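Local coordinates for putative vitamin-B12 independent methionine synthase family protein (Listeria monocytogenes, PDB 1YPX) that probably transfers a methyl group from a folate donor to homocysteine in a zinc-dependent, cobalamin-independent reaction, at residues V287-S301 and V323-F336. Residues are numbered along the deposited sequence; the frame is centred on the assembly and turned at random.
Sequences VTRPDLKIVLGLITS and VPLSQLRLSPQCGF
Arg329 and Val295 meet as parallel neighbours: the O of Arg329 accepts the N-H of Leu296 at 2.6 Å, nearly straight at 169°, while Arg329 N donates to the O of Ile294. From the same face as Val295, the arginine chain bends at chi2 (60°) and runs back toward Ser326, with Lys293 CD over one face of the guanidinium, 3.8 Å from Arg329 NE. Three carbonyls hold the group: NH1 reaches the O of Ser326 in the guanidinium plane and the O of Leu328 tilted from it, and NE reaches the O of Pro6. On the opposite face Ile294 CG1 packs 3.4 Å from Leu328 CD2, and both side chains point the same way. This is a worked case of the beta-alpha-beta crossover of a TIM-barrel-like fold, with helix 310-322 joining adjacent parallel strands and touching Leu298 and Leu328. Past Gly297, the centre of an inverse gamma turn, Gln333 N bonds to Ile299 O (2.8 Å). Ser301 OG then accepts the N-H of Cys334 at 3.3 Å, which probably helps to place the backbone of a cysteine that may, with His237 and Cys239, form a metal site, empty here, of the kind that would suit the zinc of this family.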
loop_
_atom_site.group_PDB
_atom_site.type_symbol
_atom_site.label_atom_id
_atom_site.label_comp_id
_atom_site.label_asym_id
_atom_site.label_seq_id
_atom_site.Cartn_x
_atom_site.Cartn_y
_atom_site.Cartn_z
ATOM N N VAL A 287 -19.545 -4.270 2.758
ATOM C CA VAL A 287 -18.715 -5.411 3.086
ATOM C C VAL A 287 -19.543 -6.472 3.807
ATOM O O VAL A 287 -19.893 -6.322 4.976
ATOM C CB VAL A 287 -17.501 -4.972 3.946
ATOM C CG1 VAL A 287 -17.941 -3.958 4.986
ATOM C CG2 VAL A 287 -16.857 -6.180 4.604
ATOM N N THR A 288 -19.866 -7.538 3.083
ATOM C CA THR A 288 -20.649 -8.628 3.640
ATOM C C THR A 288 -19.752 -9.807 3.974
ATOM O O THR A 288 -20.132 -10.695 4.737
ATOM C CB THR A 288 -21.741 -9.083 2.658
ATOM O OG1 THR A 288 -21.189 -9.194 1.341
ATOM C CG2 THR A 288 -22.887 -8.088 2.653
ATOM N N ARG A 289 -18.559 -9.806 3.392
ATOM C CA ARG A 289 -17.579 -10.863 3.618
ATOM C C ARG A 289 -17.037 -10.763 5.038
ATOM O O ARG A 289 -16.468 -9.746 5.429
ATOM C CB ARG A 289 -16.435 -10.725 2.620
ATOM C CG ARG A 289 -16.814 -11.026 1.181
ATOM C CD ARG A 289 -15.740 -10.492 0.242
ATOM N NE ARG A 289 -14.402 -10.725 0.775
ATOM C CZ ARG A 289 -13.289 -10.202 0.272
ATOM N NH1 ARG A 289 -12.114 -10.475 0.834
ATOM N NH2 ARG A 289 -13.346 -9.410 -0.791
ATOM N N PRO A 290 -17.206 -11.823 5.833
ATOM C CA PRO A 290 -16.723 -11.821 7.217
ATOM C C PRO A 290 -15.203 -11.882 7.349
ATOM O O PRO A 290 -14.666 -11.865 8.463
ATOM C CB PRO A 290 -17.421 -13.035 7.826
ATOM C CG PRO A 290 -17.525 -13.977 6.673
ATOM C CD PRO A 290 -17.927 -13.069 5.519
ATOM N N ASP A 291 -14.514 -11.945 6.213
ATOM C CA ASP A 291 -13.054 -12.006 6.210
ATOM C C ASP A 291 -12.442 -10.762 5.579
ATOM O O ASP A 291 -11.225 -10.667 5.465
ATOM C CB ASP A 291 -12.563 -13.234 5.443
ATOM C CG ASP A 291 -12.671 -13.061 3.943
ATOM O OD1 ASP A 291 -13.776 -13.256 3.393
ATOM O OD2 ASP A 291 -11.647 -12.715 3.312
ATOM N N LEU A 292 -13.283 -9.821 5.153
ATOM C CA LEU A 292 -12.782 -8.589 4.556
ATOM C C LEU A 292 -12.596 -7.521 5.628
ATOM O O LEU A 292 -13.514 -6.742 5.921
ATOM C CB LEU A 292 -13.739 -8.067 3.486
ATOM C CG LEU A 292 -13.372 -6.672 2.957
ATOM C CD1 LEU A 292 -12.004 -6.739 2.301
ATOM C CD2 LEU A 292 -14.419 -6.172 1.975
ATOM N N LYS A 293 -11.406 -7.484 6.214
ATOM C CA LYS A 293 -11.110 -6.517 7.263
ATOM C C LYS A 293 -10.718 -5.175 6.670
ATOM O O LYS A 293 -9.940 -5.117 5.723
ATOM C CB LYS A 293 -10.003 -7.055 8.172
ATOM C CG LYS A 293 -8.790 -7.587 7.429
ATOM C CD LYS A 293 -7.968 -8.547 8.289
ATOM C CE LYS A 293 -8.679 -9.885 8.513
ATOM N NZ LYS A 293 -8.900 -10.650 7.256
ATOM N N ILE A 294 -11.279 -4.096 7.212
ATOM C CA ILE A 294 -10.966 -2.761 6.707
ATOM C C ILE A 294 -10.275 -1.911 7.779
ATOM O O ILE A 294 -10.819 -1.637 8.849
ATOM C CB ILE A 294 -12.245 -2.010 6.183
ATOM C CG1 ILE A 294 -13.076 -1.505 7.340
ATOM C CG2 ILE A 294 -13.099 -2.907 5.300
ATOM C CD1 ILE A 294 -12.899 -0.040 7.530
ATOM N N VAL A 295 -9.049 -1.515 7.494
ATOM C CA VAL A 295 -8.300 -0.701 8.423
ATOM C C VAL A 295 -8.804 0.730 8.324
ATOM O O VAL A 295 -8.994 1.255 7.223
ATOM C CB VAL A 295 -6.810 -0.773 8.078
ATOM C CG1 VAL A 295 -5.976 -0.050 9.127
ATOM C CG2 VAL A 295 -6.411 -2.234 7.952
ATOM N N LEU A 296 -9.034 1.341 9.486
ATOM C CA LEU A 296 -9.530 2.715 9.603
ATOM C C LEU A 296 -8.365 3.655 9.926
ATOM O O LEU A 296 -7.781 3.581 11.009
ATOM C CB LEU A 296 -10.580 2.792 10.730
ATOM C CG LEU A 296 -11.848 1.926 10.624
ATOM C CD1 LEU A 296 -12.503 1.786 11.995
ATOM C CD2 LEU A 296 -12.814 2.549 9.630
ATOM N N GLY A 297 -8.028 4.534 8.989
ATOM C CA GLY A 297 -6.927 5.455 9.208
ATOM C C GLY A 297 -7.409 6.693 9.920
ATOM O O GLY A 297 -7.566 7.751 9.307
ATOM N N LEU A 298 -7.641 6.563 11.224
ATOM C CA LEU A 298 -8.140 7.669 12.038
ATOM C C LEU A 298 -7.059 8.507 12.706
ATOM O O LEU A 298 -7.376 9.487 13.375
ATOM C CB LEU A 298 -9.082 7.128 13.114
ATOM C CG LEU A 298 -10.092 6.091 12.624
ATOM C CD1 LEU A 298 -11.020 5.690 13.767
ATOM C CD2 LEU A 298 -10.883 6.666 11.467
ATOM N N ILE A 299 -5.795 8.131 12.542
ATOM C CA ILE A 299 -4.702 8.887 13.165
ATOM C C ILE A 299 -4.006 9.809 12.157
ATOM O O ILE A 299 -3.368 9.336 11.216
ATOM C CB ILE A 299 -3.638 7.934 13.823
ATOM C CG1 ILE A 299 -4.137 7.388 15.175
ATOM C CG2 ILE A 299 -2.349 8.695 14.111
ATOM C CD1 ILE A 299 -5.460 6.644 15.140
ATOM N N THR A 300 -4.140 11.122 12.356
ATOM C CA THR A 300 -3.522 12.113 11.470
ATOM C C THR A 300 -2.027 11.852 11.403
ATOM O O THR A 300 -1.342 11.846 12.424
ATOM C CB THR A 300 -3.739 13.567 11.976
ATOM O OG1 THR A 300 -3.187 13.707 13.290
ATOM C CG2 THR A 300 -5.222 13.910 12.014
ATOM N N SER A 301 -1.531 11.643 10.193
ATOM C CA SER A 301 -0.121 11.360 9.979
ATOM C C SER A 301 0.624 12.525 9.339
ATOM O O SER A 301 1.768 12.379 8.891
ATOM C CB SER A 301 0.016 10.115 9.103
ATOM O OG SER A 301 -0.747 10.250 7.915
ATOM N N VAL A 323 -20.207 -2.637 10.672
ATOM C CA VAL A 323 -19.439 -3.855 10.411
ATOM C C VAL A 323 -18.757 -4.298 11.702
ATOM O O VAL A 323 -18.031 -3.526 12.321
ATOM C CB VAL A 323 -18.363 -3.601 9.353
ATOM C CG1 VAL A 323 -19.012 -3.287 8.013
ATOM C CG2 VAL A 323 -17.491 -2.436 9.785
ATOM N N PRO A 324 -18.957 -5.561 12.105
ATOM C CA PRO A 324 -18.363 -6.093 13.337
ATOM C C PRO A 324 -16.940 -5.646 13.692
ATOM O O PRO A 324 -16.037 -5.656 12.858
ATOM C CB PRO A 324 -18.504 -7.618 13.177
ATOM C CG PRO A 324 -18.734 -7.840 11.716
ATOM C CD PRO A 324 -19.552 -6.638 11.295
ATOM N N LEU A 325 -16.761 -5.254 14.952
ATOM C CA LEU A 325 -15.471 -4.787 15.451
ATOM C C LEU A 325 -14.422 -5.881 15.260
ATOM O O LEU A 325 -13.218 -5.606 15.162
ATOM C CB LEU A 325 -15.589 -4.428 16.944
ATOM C CG LEU A 325 -14.400 -3.796 17.687
ATOM C CD1 LEU A 325 -14.241 -2.322 17.299
ATOM C CD2 LEU A 325 -14.636 -3.910 19.179
ATOM N N SER A 326 -14.900 -7.122 15.207
ATOM C CA SER A 326 -14.043 -8.292 15.027
ATOM C C SER A 326 -13.202 -8.194 13.751
ATOM O O SER A 326 -12.115 -8.771 13.660
ATOM C CB SER A 326 -14.896 -9.570 14.972
ATOM O OG SER A 326 -15.855 -9.498 13.924
ATOM N N GLN A 327 -13.706 -7.457 12.768
ATOM C CA GLN A 327 -12.996 -7.320 11.514
ATOM C C GLN A 327 -12.621 -5.895 11.154
ATOM O O GLN A 327 -12.664 -5.518 9.992
ATOM C CB GLN A 327 -13.807 -7.956 10.379
ATOM C CG GLN A 327 -15.302 -7.673 10.442
ATOM C CD GLN A 327 -16.066 -8.334 9.314
ATOM O OE1 GLN A 327 -15.827 -8.048 8.141
ATOM N NE2 GLN A 327 -16.986 -9.223 9.662
ATOM N N LEU A 328 -12.249 -5.099 12.146
ATOM C CA LEU A 328 -11.840 -3.730 11.870
ATOM C C LEU A 328 -10.436 -3.524 12.429
ATOM O O LEU A 328 -10.035 -4.160 13.414
ATOM C CB LEU A 328 -12.838 -2.727 12.483
ATOM C CG LEU A 328 -14.270 -2.679 11.911
ATOM C CD1 LEU A 328 -15.104 -1.624 12.634
ATOM C CD2 LEU A 328 -14.219 -2.363 10.423
ATOM N N ARG A 329 -9.677 -2.657 11.769
ATOM C CA ARG A 329 -8.307 -2.358 12.181
ATOM C C ARG A 329 -8.098 -0.854 12.230
ATOM O O ARG A 329 -8.873 -0.104 11.661
ATOM C CB ARG A 329 -7.295 -2.990 11.217
ATOM C CG ARG A 329 -6.963 -4.467 11.491
ATOM C CD ARG A 329 -8.174 -5.346 11.418
ATOM N NE ARG A 329 -7.870 -6.754 11.676
ATOM C CZ ARG A 329 -8.728 -7.608 12.231
ATOM N NH1 ARG A 329 -9.933 -7.211 12.600
ATOM N NH2 ARG A 329 -8.391 -8.870 12.402
ATOM N N LEU A 330 -7.044 -0.441 12.917
ATOM C CA LEU A 330 -6.707 0.953 13.091
ATOM C C LEU A 330 -5.329 1.237 12.498
ATOM O O LEU A 330 -4.515 0.326 12.316
ATOM C CB LEU A 330 -6.700 1.260 14.580
ATOM C CG LEU A 330 -6.368 2.687 15.005
ATOM C CD1 LEU A 330 -7.419 3.622 14.466
ATOM C CD2 LEU A 330 -6.294 2.762 16.531
ATOM N N SER A 331 -5.065 2.502 12.204
ATOM C CA SER A 331 -3.782 2.891 11.642
ATOM C C SER A 331 -3.846 4.359 11.415
ATOM O O SER A 331 -4.892 4.965 11.586
ATOM C CB SER A 331 -3.579 2.265 10.278
ATOM O OG SER A 331 -4.320 2.999 9.317
ATOM N N PRO A 332 -2.718 4.961 11.039
ATOM C CA PRO A 332 -2.789 6.404 10.796
ATOM C C PRO A 332 -3.402 6.545 9.392
ATOM O O PRO A 332 -3.449 5.566 8.655
ATOM C CB PRO A 332 -1.332 6.857 10.920
ATOM C CG PRO A 332 -0.535 5.621 10.625
ATOM C CD PRO A 332 -1.330 4.488 11.188
ATOM N N GLN A 333 -3.907 7.728 9.043
ATOM C CA GLN A 333 -4.562 7.953 7.746
ATOM C C GLN A 333 -3.780 7.555 6.484
ATOM O O GLN A 333 -4.346 6.949 5.573
ATOM C CB GLN A 333 -5.035 9.415 7.636
ATOM C CG GLN A 333 -3.922 10.452 7.767
ATOM C CD GLN A 333 -4.405 11.885 7.589
ATOM O OE1 GLN A 333 -5.328 12.336 8.273
ATOM N NE2 GLN A 333 -3.769 12.610 6.673
ATOM N N CYS A 334 -2.498 7.905 6.417
ATOM C CA CYS A 334 -1.654 7.556 5.271
ATOM C C CYS A 334 -0.280 7.164 5.805
ATOM O O CYS A 334 -0.099 6.978 7.013
ATOM C CB CYS A 334 -1.505 8.742 4.297
ATOM S SG CYS A 334 -0.730 8.343 2.669
ATOM N N GLY A 335 0.679 7.028 4.896
ATOM C CA GLY A 335 2.031 6.679 5.287
ATOM C C GLY A 335 2.779 7.963 5.568
ATOM O O GLY A 335 2.584 8.956 4.876
ATOM N N PHE A 336 3.617 7.951 6.594
ATOM C CA PHE A 336 4.400 9.119 6.967
ATOM C C PHE A 336 5.391 9.426 5.863
ATOM O O PHE A 336 6.337 8.671 5.647
ATOM C CB PHE A 336 5.149 8.852 8.275
ATOM C CG PHE A 336 4.254 8.418 9.405
ATOM C CD1 PHE A 336 3.957 7.072 9.602
ATOM C CD2 PHE A 336 3.655 9.367 10.239
ATOM C CE1 PHE A 336 3.076 6.679 10.607
ATOM C CE2 PHE A 336 2.770 8.985 11.248
ATOM C CZ PHE A 336 2.479 7.638 11.429
#